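Local coordinates for methylated RNA-binding protein 1 (Saccharomyces cerevisiae S288c, PDB 4RCM) that binds RNA carrying N6-methyladenosine through its YTH domain and lowers the stability of PHO4 mRNA in the control of phosphate metabolism, at residues F65-N68 and F73-V76; R17-K22 and S49-K54; N35-S40 and M85-S90. One frame throughout, in Å; residues are numbered along the deposited sequence.

Interaction 1: residues F65-N68 and F73-V76; sequences FSIN and FCGV
F65 and S66 face F73 to G75 across the beta hairpin of strands 61-67 and 72-79, inside the sheet of the YTH domain. The strands run antiparallel, and two backbone bonds hold them here. C74 N gives its hydrogen to F65 O at 2.9 Å, and F65 N gives its own to G75 O at 3.1 Å. The second bond is more bent, with an N-H...O angle of 144°. S66 and F73 form a non-hydrogen-bonded pair, and their side chains meet on one face of the sheet. S66 CB sits over the centre of the F73 ring, 3.7 Å from the centroid, as a CH-pi contact. With chi1 at -168°, S66 OG points away from its own N and lies over the same ring near the rim, 3.2 Å from F73 CE1. OG is also hydrogen-bonded to K22 NZ and R72 O, so its polar needs are met beside the aromatic face. K22 belongs to the m6A-binding site, so S66 probably helps place it from the second shell. Replacing F73 by an alanine would probably leave S66 without the flat surface under its CB and OG, and open a gap beside F151. On the other side of the hairpin I67 CD1 touches C74 SG at 3.9 Å. At the backbone angles of G75 a side chain would press on the carbonyl O of C74. Helix 26-35 lies against I67 and C74 through V29, helix 141-151 lies against F73 and V76 through F151, and in the sheet strand 17-23 adjoins strand 61-67 and strand 102-112 adjoins strand 72-79.

Interaction 2: residues R17-K22 and S49-K54; sequences RFFVIK and SEAYKK. With nucleotides of chain C.
The guanidinium of R17 carries the methyl of A51 over one face, with A51 CB 3.6 Å above the plane and set toward the rim near NH1. A water lies at its edge, in the plane. The ring of F19 meets the same methyl obliquely, F19 CZ lying 3.7 Å from A51 CB. This contact joins strand 17-23 of the central YTH sheet to helix 42-53, which lies on one side of it. R17 and F19 are two residues apart in the strand, so both start toward the helix. F18 between them turns to the other side and packs on helix 141-151. A51 CB is shared by a charged group and an aromatic ring. The R17 chain runs extended to CD and then bends at chi3 (75°), which brings the guanidinium across A51. Its charge is answered by E138 of strand 138-139, in a salt bridge from NH2. Further along the strand K22 faces the m6A nucleotide of chain C, with K22 CB 3.5 Å from the ribose O2'. That end is far from the helix. Back at R17 the water completes the link: it accepts from R17 NH1 at 3.1 Å and donates to A51 O at 2.7 Å.

Interaction 3: residues N35-S40 and M85-S90; sequences NGIWSS and MDLDTS. With nucleotides of chain C.
L87 meets I37 with its two methyl groups: L87 CD1 is 4.0 Å from I37 CG2, and CD2 is close behind. The two side chains lie alongside each other, pointing opposite ways. D88 follows and brings its backbone into the contact, D88 O lying 3.7 Å from I37 CD1. The chi1 of I37 (65°) places CG1 between the backbone N and C, and the extended chain then carries CD1 to that carbonyl. D88 is the centre of an inverse gamma turn, closed by T89 N to L87 O. T89 comes next, and its methyl CG2 rests 3.7 Å from S39 OG. The polar ends of this pair look to other partners, S39 OG to G99 O and T89 OG1 to E95. The loop leads on to W92 and flanks S39, beside the m6A pocket of the YTH domain, a cage of aromatic side chains. S39 O accepts the one N-H left on the methylated N6 of the nucleotide of chain C, at 2.6 Å. N6 also lies 3.4 Å above the plane of the W38 ring, toward its rim near CZ2. W92, two residues past S90 and probably another wall of the cage, meets W38 edge-to-face and touches S39. T89 and S90 begin a short 3-10 segment. S90 N reaches D88 OD1 at 3.1 Å from above the carboxylate plane, an Asx turn. S90 OG donates to the same D88 OD1 from its syn side, at 2.7 Å.

How the interactions relate
All three interactions belong to the YTH domain and reach its central mixed sheet. Their centres lie 15 to 18 Å apart. Strand 17-23 of interaction 2 runs beside strand 61-67 of interaction 1, where S66 N bonds to I21 O. Strand 37-38 of interaction 3 is at one outer edge of the sheet. Both segments of interaction 2 come before those of interaction 1. Interaction 1 lies between the two segments of interaction 3, and the segments of interactions 2 and 3 alternate. F65 and I21 pack on W38, on the side of its ring away from the base. The hairpin and strand 17-23 thus back the W38 wall of the RNA site.

Interaction 1: residues F65-N68 and F73-V76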
loop_
_atom_site.group_PDB
_atom_site.type_symbol
_atom_site.label_atom_id
_atom_site.label_comp_id
_atom_site.label_asym_id
_atom_site.label_seq_id
_atom_site.Cartn_x
_atom_site.Cartn_y
_atom_site.Cartn_z
ATOM N N PHE A 65 2.016 -1.620 0.532
ATOM C CA PHE A 65 1.771 -3.052 0.772
ATOM C C PHE A 65 2.901 -3.842 1.424
ATOM O O PHE A 65 4.023 -3.949 0.908
ATOM C CB PHE A 65 1.373 -3.705 -0.501
ATOM C CG PHE A 65 -0.077 -3.560 -0.790
ATOM C CD1 PHE A 65 -0.589 -2.399 -1.349
ATOM C CD2 PHE A 65 -0.924 -4.602 -0.511
ATOM C CE1 PHE A 65 -1.974 -2.299 -1.624
ATOM C CE2 PHE A 65 -2.273 -4.517 -0.806
ATOM C CZ PHE A 65 -2.795 -3.357 -1.323
ATOM N N SER A 66 2.543 -4.496 2.512
ATOM C CA SER A 66 3.495 -5.303 3.226
ATOM C C SER A 66 2.862 -6.671 3.567
ATOM O O SER A 66 1.645 -6.767 3.745
ATOM C CB SER A 66 3.844 -4.538 4.502
ATOM O OG SER A 66 4.972 -5.104 5.126
ATOM N N ILE A 67 3.680 -7.717 3.651
ATOM C CA ILE A 67 3.202 -9.072 4.071
ATOM C C ILE A 67 3.653 -9.354 5.524
ATOM O O ILE A 67 4.886 -9.310 5.851
ATOM C CB ILE A 67 3.724 -10.185 3.106
ATOM C CG1 ILE A 67 3.205 -9.894 1.675
ATOM C CG2 ILE A 67 3.276 -11.571 3.555
ATOM C CD1 ILE A 67 4.118 -10.477 0.607
ATOM N N ASN A 68 2.686 -9.661 6.368
ATOM C CA ASN A 68 2.959 -10.006 7.759
ATOM C C ASN A 68 3.953 -11.166 7.880
ATOM O O ASN A 68 4.062 -12.036 6.972
ATOM C CB ASN A 68 1.670 -10.324 8.534
ATOM C CG ASN A 68 1.840 -10.133 10.033
ATOM O OD1 ASN A 68 2.399 -9.123 10.474
ATOM N ND2 ASN A 68 1.358 -11.092 10.827
ATOM N N PHE A 73 8.074 -5.717 2.126
ATOM C CA PHE A 73 7.370 -4.516 1.633
ATOM C C PHE A 73 7.481 -4.661 0.152
ATOM O O PHE A 73 8.586 -4.622 -0.353
ATOM C CB PHE A 73 7.979 -3.180 2.142
ATOM C CG PHE A 73 7.391 -2.718 3.485
ATOM C CD1 PHE A 73 7.728 -3.371 4.674
ATOM C CD2 PHE A 73 6.480 -1.644 3.547
ATOM C CE1 PHE A 73 7.162 -2.960 5.894
ATOM C CE2 PHE A 73 5.934 -1.230 4.763
ATOM C CZ PHE A 73 6.267 -1.894 5.933
ATOM N N CYS A 74 6.359 -4.896 -0.541
ATOM C CA CYS A 74 6.456 -5.289 -1.954
ATOM C C CYS A 74 5.879 -4.340 -3.079
ATOM O O CYS A 74 5.951 -4.665 -4.264
ATOM C CB CYS A 74 5.986 -6.709 -2.131
ATOM S SG CYS A 74 4.473 -7.127 -1.328
ATOM N N GLY A 75 5.362 -3.179 -2.704
ATOM C CA GLY A 75 5.094 -2.142 -3.692
ATOM C C GLY A 75 4.075 -1.151 -3.173
ATOM O O GLY A 75 3.740 -1.164 -2.006
ATOM N N VAL A 76 3.667 -0.260 -4.060
ATOM C CA VAL A 76 2.794 0.887 -3.658
ATOM C C VAL A 76 1.603 0.935 -4.576
ATOM O O VAL A 76 1.741 0.881 -5.757
ATOM C CB VAL A 76 3.590 2.200 -3.708
ATOM C CG1 VAL A 76 2.804 3.316 -3.058
ATOM C CG2 VAL A 76 4.974 2.049 -3.007
#

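Interaction 2: residues R17-K22 and S49-K54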
loop_
_atom_site.group_PDB
_atom_site.type_symbol
_atom_site.label_atom_id
_atom_site.label_comp_id
_atom_site.label_asym_id
_atom_site.label_seq_id
_atom_site.Cartn_x
_atom_site.Cartn_y
_atom_site.Cartn_z
ATOM N N ARG A 17 -2.331 11.324 1.463
ATOM C CA ARG A 17 -2.312 10.514 2.675
ATOM C C ARG A 17 -1.734 9.143 2.393
ATOM O O ARG A 17 -1.888 8.650 1.288
ATOM C CB ARG A 17 -3.726 10.485 3.283
ATOM C CG ARG A 17 -4.053 11.849 3.894
ATOM C CD ARG A 17 -5.446 11.955 4.470
ATOM N NE ARG A 17 -5.532 11.253 5.731
ATOM C CZ ARG A 17 -6.634 11.182 6.479
ATOM N NH1 ARG A 17 -7.731 11.793 6.086
ATOM N NH2 ARG A 17 -6.615 10.513 7.628
ATOM N N PHE A 18 -0.971 8.614 3.361
ATOM C CA PHE A 18 -0.235 7.343 3.223
ATOM C C PHE A 18 -0.636 6.395 4.339
ATOM O O PHE A 18 -0.582 6.767 5.515
ATOM C CB PHE A 18 1.271 7.573 3.341
ATOM C CG PHE A 18 1.838 8.443 2.270
ATOM C CD1 PHE A 18 2.275 7.898 1.088
ATOM C CD2 PHE A 18 1.946 9.821 2.458
ATOM C CE1 PHE A 18 2.763 8.704 0.088
ATOM C CE2 PHE A 18 2.472 10.628 1.465
ATOM C CZ PHE A 18 2.908 10.066 0.279
ATOM N N PHE A 19 -0.946 5.151 3.977
ATOM C CA PHE A 19 -1.249 4.100 4.949
ATOM C C PHE A 19 -0.511 2.848 4.612
ATOM O O PHE A 19 -0.265 2.566 3.432
ATOM C CB PHE A 19 -2.723 3.749 4.930
ATOM C CG PHE A 19 -3.609 4.903 5.212
ATOM C CD1 PHE A 19 -4.042 5.711 4.177
ATOM C CD2 PHE A 19 -4.007 5.186 6.502
ATOM C CE1 PHE A 19 -4.850 6.803 4.410
ATOM C CE2 PHE A 19 -4.836 6.254 6.749
ATOM C CZ PHE A 19 -5.261 7.063 5.710
ATOM N N VAL A 20 -0.185 2.071 5.638
ATOM C CA VAL A 20 0.381 0.740 5.437
ATOM C C VAL A 20 -0.766 -0.251 5.238
ATOM O O VAL A 20 -1.805 -0.110 5.870
ATOM C CB VAL A 20 1.277 0.287 6.614
ATOM C CG1 VAL A 20 1.535 -1.210 6.596
ATOM C CG2 VAL A 20 2.592 1.026 6.558
ATOM N N ILE A 21 -0.535 -1.258 4.383
ATOM C CA ILE A 21 -1.486 -2.411 4.203
ATOM C C ILE A 21 -0.690 -3.642 4.609
ATOM O O ILE A 21 0.429 -3.847 4.106
ATOM C CB ILE A 21 -2.018 -2.578 2.752
ATOM C CG1 ILE A 21 -2.834 -1.368 2.314
ATOM C CG2 ILE A 21 -2.893 -3.836 2.608
ATOM C CD1 ILE A 21 -4.135 -1.137 3.060
ATOM N N LYS A 22 -1.234 -4.439 5.548
ATOM C CA LYS A 22 -0.553 -5.712 5.928
ATOM C C LYS A 22 -1.443 -6.820 5.418
ATOM O O LYS A 22 -2.657 -6.898 5.767
ATOM C CB LYS A 22 -0.373 -5.864 7.449
ATOM C CG LYS A 22 0.428 -4.781 8.134
ATOM C CD LYS A 22 1.864 -4.691 7.617
ATOM C CE LYS A 22 2.709 -5.932 7.911
ATOM N NZ LYS A 22 4.159 -5.717 7.600
ATOM N N SER A 49 -11.773 4.629 3.673
ATOM C CA SER A 49 -12.883 5.295 3.023
ATOM C C SER A 49 -13.080 6.721 3.533
ATOM O O SER A 49 -13.344 7.616 2.768
ATOM C CB SER A 49 -14.160 4.461 3.236
ATOM O OG SER A 49 -15.326 5.146 2.830
ATOM N N GLU A 50 -12.945 6.938 4.824
ATOM C CA GLU A 50 -13.106 8.284 5.372
ATOM C C GLU A 50 -11.989 9.187 4.867
ATOM O O GLU A 50 -12.214 10.310 4.510
ATOM C CB GLU A 50 -13.156 8.258 6.918
ATOM C CG GLU A 50 -14.261 7.378 7.500
ATOM N N ALA A 51 -10.764 8.682 4.823
ATOM C CA ALA A 51 -9.681 9.431 4.216
ATOM C C ALA A 51 -9.919 9.780 2.740
ATOM O O ALA A 51 -9.638 10.903 2.308
ATOM C CB ALA A 51 -8.373 8.649 4.357
ATOM N N TYR A 52 -10.338 8.805 1.947
ATOM C CA TYR A 52 -10.589 9.003 0.519
ATOM C C TYR A 52 -11.685 10.071 0.243
ATOM O O TYR A 52 -11.533 10.981 -0.599
ATOM C CB TYR A 52 -11.080 7.686 -0.062
ATOM C CG TYR A 52 -11.212 7.750 -1.537
ATOM C CD1 TYR A 52 -10.085 7.669 -2.351
ATOM C CD2 TYR A 52 -12.431 7.938 -2.136
ATOM C CE1 TYR A 52 -10.227 7.745 -3.730
ATOM C CE2 TYR A 52 -12.563 8.022 -3.507
ATOM C CZ TYR A 52 -11.475 7.920 -4.291
ATOM O OH TYR A 52 -11.620 7.993 -5.657
ATOM N N LYS A 53 -12.780 9.925 0.961
ATOM C CA LYS A 53 -13.920 10.838 0.887
ATOM C C LYS A 53 -13.549 12.301 1.049
ATOM O O LYS A 53 -14.130 13.153 0.424
ATOM C CB LYS A 53 -14.904 10.507 1.995
ATOM C CG LYS A 53 -16.244 9.987 1.543
ATOM C CD LYS A 53 -17.149 9.737 2.753
ATOM N N LYS A 54 -12.630 12.581 1.959
ATOM C CA LYS A 54 -12.323 13.944 2.357
ATOM C C LYS A 54 -11.230 14.561 1.461
ATOM O O LYS A 54 -10.891 15.733 1.619
ATOM C CB LYS A 54 -11.864 13.965 3.825
ATOM C CG LYS A 54 -12.899 13.495 4.837
ATOM C CD LYS A 54 -14.132 14.382 4.877
ATOM C C2 6MZ C 3 -5.193 -10.759 3.680
ATOM C C4 6MZ C 3 -5.509 -9.038 5.268
ATOM C C5 6MZ C 3 -6.432 -8.349 4.354
ATOM N N9 6MZ C 3 -5.432 -8.262 6.365
ATOM N N3 6MZ C 3 -4.925 -10.230 4.877
ATOM N N1 6MZ C 3 -6.038 -10.186 2.794
ATOM C C6 6MZ C 3 -6.679 -9.021 3.042
ATOM N N6 6MZ C 3 -7.551 -8.471 2.167
ATOM C C9 6MZ C 3 -8.000 -9.157 0.975
ATOM N N7 6MZ C 3 -6.868 -7.218 4.979
ATOM C C8 6MZ C 3 -6.251 -7.193 6.203
ATOM O "O5'" 6MZ C 3 -6.915 -8.164 11.728
ATOM C "C5'" 6MZ C 3 -6.926 -8.508 10.320
ATOM C "C4'" 6MZ C 3 -5.504 -8.764 9.803
ATOM O "O4'" 6MZ C 3 -5.545 -9.328 8.475
ATOM C "C1'" 6MZ C 3 -4.612 -8.666 7.582
ATOM C "C2'" 6MZ C 3 -3.906 -7.623 8.468
ATOM O "O2'" 6MZ C 3 -2.634 -8.108 8.975
ATOM C "C3'" 6MZ C 3 -4.635 -7.495 9.759
ATOM O "O3'" 6MZ C 3 -3.589 -7.416 10.764
HETATM O O HOH W 1 -8.321 13.013 3.343
#

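Interaction 3: residues N35-S40 and M85-S90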
loop_
_atom_site.group_PDB
_atom_site.type_symbol
_atom_site.label_atom_id
_atom_site.label_comp_id
_atom_site.label_asym_id
_atom_site.label_seq_id
_atom_site.Cartn_x
_atom_site.Cartn_y
_atom_site.Cartn_z
ATOM N N ASN A 35 -6.148 -7.959 -10.435
ATOM C CA ASN A 35 -7.545 -7.527 -10.472
ATOM C C ASN A 35 -7.839 -6.041 -10.197
ATOM O O ASN A 35 -9.003 -5.551 -10.410
ATOM C CB ASN A 35 -8.370 -8.338 -9.474
ATOM C CG ASN A 35 -8.594 -9.752 -9.905
ATOM O OD1 ASN A 35 -9.659 -10.088 -10.490
ATOM N ND2 ASN A 35 -7.611 -10.619 -9.617
ATOM N N GLY A 36 -6.868 -5.358 -9.617
ATOM C CA GLY A 36 -6.944 -3.964 -9.348
ATOM C C GLY A 36 -7.939 -3.611 -8.254
ATOM O O GLY A 36 -8.535 -2.527 -8.300
ATOM N N ILE A 37 -8.116 -4.504 -7.266
ATOM C CA ILE A 37 -8.866 -4.165 -6.079
ATOM C C ILE A 37 -8.148 -4.565 -4.793
ATOM O O ILE A 37 -7.154 -5.294 -4.811
ATOM C CB ILE A 37 -10.236 -4.798 -6.095
ATOM C CG1 ILE A 37 -10.145 -6.330 -6.047
ATOM C CG2 ILE A 37 -10.951 -4.395 -7.353
ATOM C CD1 ILE A 37 -11.519 -6.998 -5.831
ATOM N N TRP A 38 -8.665 -4.034 -3.684
ATOM C CA TRP A 38 -8.269 -4.434 -2.356
ATOM C C TRP A 38 -9.453 -4.315 -1.424
ATOM O O TRP A 38 -10.413 -3.556 -1.685
ATOM C CB TRP A 38 -7.077 -3.605 -1.830
ATOM C CG TRP A 38 -6.523 -4.167 -0.542
ATOM C CD1 TRP A 38 -6.651 -3.632 0.698
ATOM C CD2 TRP A 38 -5.835 -5.426 -0.374
ATOM N NE1 TRP A 38 -6.009 -4.428 1.628
ATOM C CE2 TRP A 38 -5.518 -5.545 0.999
ATOM C CE3 TRP A 38 -5.406 -6.433 -1.261
ATOM C CZ2 TRP A 38 -4.810 -6.635 1.516
ATOM C CZ3 TRP A 38 -4.696 -7.546 -0.729
ATOM C CH2 TRP A 38 -4.395 -7.611 0.649
ATOM N N SER A 39 -9.430 -5.155 -0.393
ATOM C CA SER A 39 -10.405 -5.114 0.719
ATOM C C SER A 39 -9.603 -5.216 2.002
ATOM O O SER A 39 -8.720 -6.098 2.123
ATOM C CB SER A 39 -11.385 -6.307 0.693
ATOM O OG SER A 39 -12.423 -6.186 -0.279
ATOM N N SER A 40 -9.867 -4.317 2.938
ATOM C CA SER A 40 -9.323 -4.430 4.327
ATOM C C SER A 40 -10.441 -5.062 5.141
ATOM O O SER A 40 -11.328 -5.671 4.560
ATOM C CB SER A 40 -8.944 -3.058 4.925
ATOM O OG SER A 40 -8.107 -3.185 6.121
ATOM N N MET A 85 -20.164 -1.781 -3.703
ATOM C CA MET A 85 -20.996 -2.914 -3.354
ATOM C C MET A 85 -20.754 -4.073 -4.318
ATOM O O MET A 85 -20.922 -5.231 -3.917
ATOM C CB MET A 85 -22.472 -2.508 -3.369
ATOM N N ASP A 86 -20.336 -3.782 -5.569
ATOM C CA ASP A 86 -20.445 -4.762 -6.676
ATOM C C ASP A 86 -19.135 -5.250 -7.332
ATOM O O ASP A 86 -19.161 -5.747 -8.461
ATOM C CB ASP A 86 -21.423 -4.218 -7.747
ATOM C CG ASP A 86 -20.967 -2.854 -8.367
ATOM O OD1 ASP A 86 -19.914 -2.295 -7.959
ATOM O OD2 ASP A 86 -21.682 -2.333 -9.259
ATOM N N LEU A 87 -17.999 -5.123 -6.635
ATOM C CA LEU A 87 -16.719 -5.713 -7.113
ATOM C C LEU A 87 -16.594 -7.182 -6.692
ATOM O O LEU A 87 -17.203 -7.583 -5.730
ATOM C CB LEU A 87 -15.504 -4.913 -6.592
ATOM C CG LEU A 87 -15.304 -3.478 -7.125
ATOM C CD1 LEU A 87 -14.368 -2.677 -6.244
ATOM C CD2 LEU A 87 -14.793 -3.469 -8.567
ATOM N N ASP A 88 -15.772 -7.961 -7.397
ATOM C CA ASP A 88 -15.633 -9.435 -7.161
ATOM C C ASP A 88 -14.716 -9.776 -5.962
ATOM O O ASP A 88 -13.531 -10.132 -6.126
ATOM C CB ASP A 88 -15.164 -10.161 -8.463
ATOM C CG ASP A 88 -15.069 -11.708 -8.309
ATOM O OD1 ASP A 88 -15.652 -12.234 -7.325
ATOM O OD2 ASP A 88 -14.405 -12.382 -9.172
ATOM N N THR A 89 -15.282 -9.670 -4.754
ATOM C CA THR A 89 -14.565 -10.066 -3.535
ATOM C C THR A 89 -14.347 -11.601 -3.380
ATOM O O THR A 89 -13.772 -12.059 -2.377
ATOM C CB THR A 89 -15.233 -9.466 -2.282
ATOM O OG1 THR A 89 -16.621 -9.773 -2.276
ATOM C CG2 THR A 89 -15.087 -7.908 -2.272
ATOM N N SER A 90 -14.728 -12.390 -4.398
ATOM C CA SER A 90 -14.580 -13.848 -4.352
ATOM C C SER A 90 -13.120 -14.256 -4.528
ATOM O O SER A 90 -12.771 -15.358 -4.170
ATOM C CB SER A 90 -15.455 -14.565 -5.414
ATOM O OG SER A 90 -14.772 -14.673 -6.676
ATOM C C2 6MZ C 3 -5.193 -10.759 3.680
ATOM C C4 6MZ C 3 -5.509 -9.038 5.268
ATOM C C5 6MZ C 3 -6.432 -8.349 4.354
ATOM N N9 6MZ C 3 -5.432 -8.262 6.365
ATOM N N3 6MZ C 3 -4.925 -10.230 4.877
ATOM N N1 6MZ C 3 -6.038 -10.186 2.794
ATOM C C6 6MZ C 3 -6.679 -9.021 3.042
ATOM N N6 6MZ C 3 -7.551 -8.471 2.167
ATOM C C9 6MZ C 3 -8.000 -9.157 0.975
ATOM N N7 6MZ C 3 -6.868 -7.218 4.979
ATOM C C8 6MZ C 3 -6.251 -7.193 6.203
ATOM O "O5'" 6MZ C 3 -6.915 -8.164 11.728
ATOM C "C5'" 6MZ C 3 -6.926 -8.508 10.320
ATOM C "C4'" 6MZ C 3 -5.504 -8.764 9.803
ATOM O "O4'" 6MZ C 3 -5.545 -9.328 8.475
ATOM C "C1'" 6MZ C 3 -4.612 -8.666 7.582
ATOM C "C2'" 6MZ C 3 -3.906 -7.623 8.468
ATOM O "O2'" 6MZ C 3 -2.634 -8.108 8.975
ATOM C "C3'" 6MZ C 3 -4.635 -7.495 9.759
ATOM O "O3'" 6MZ C 3 -3.589 -7.416 10.764
#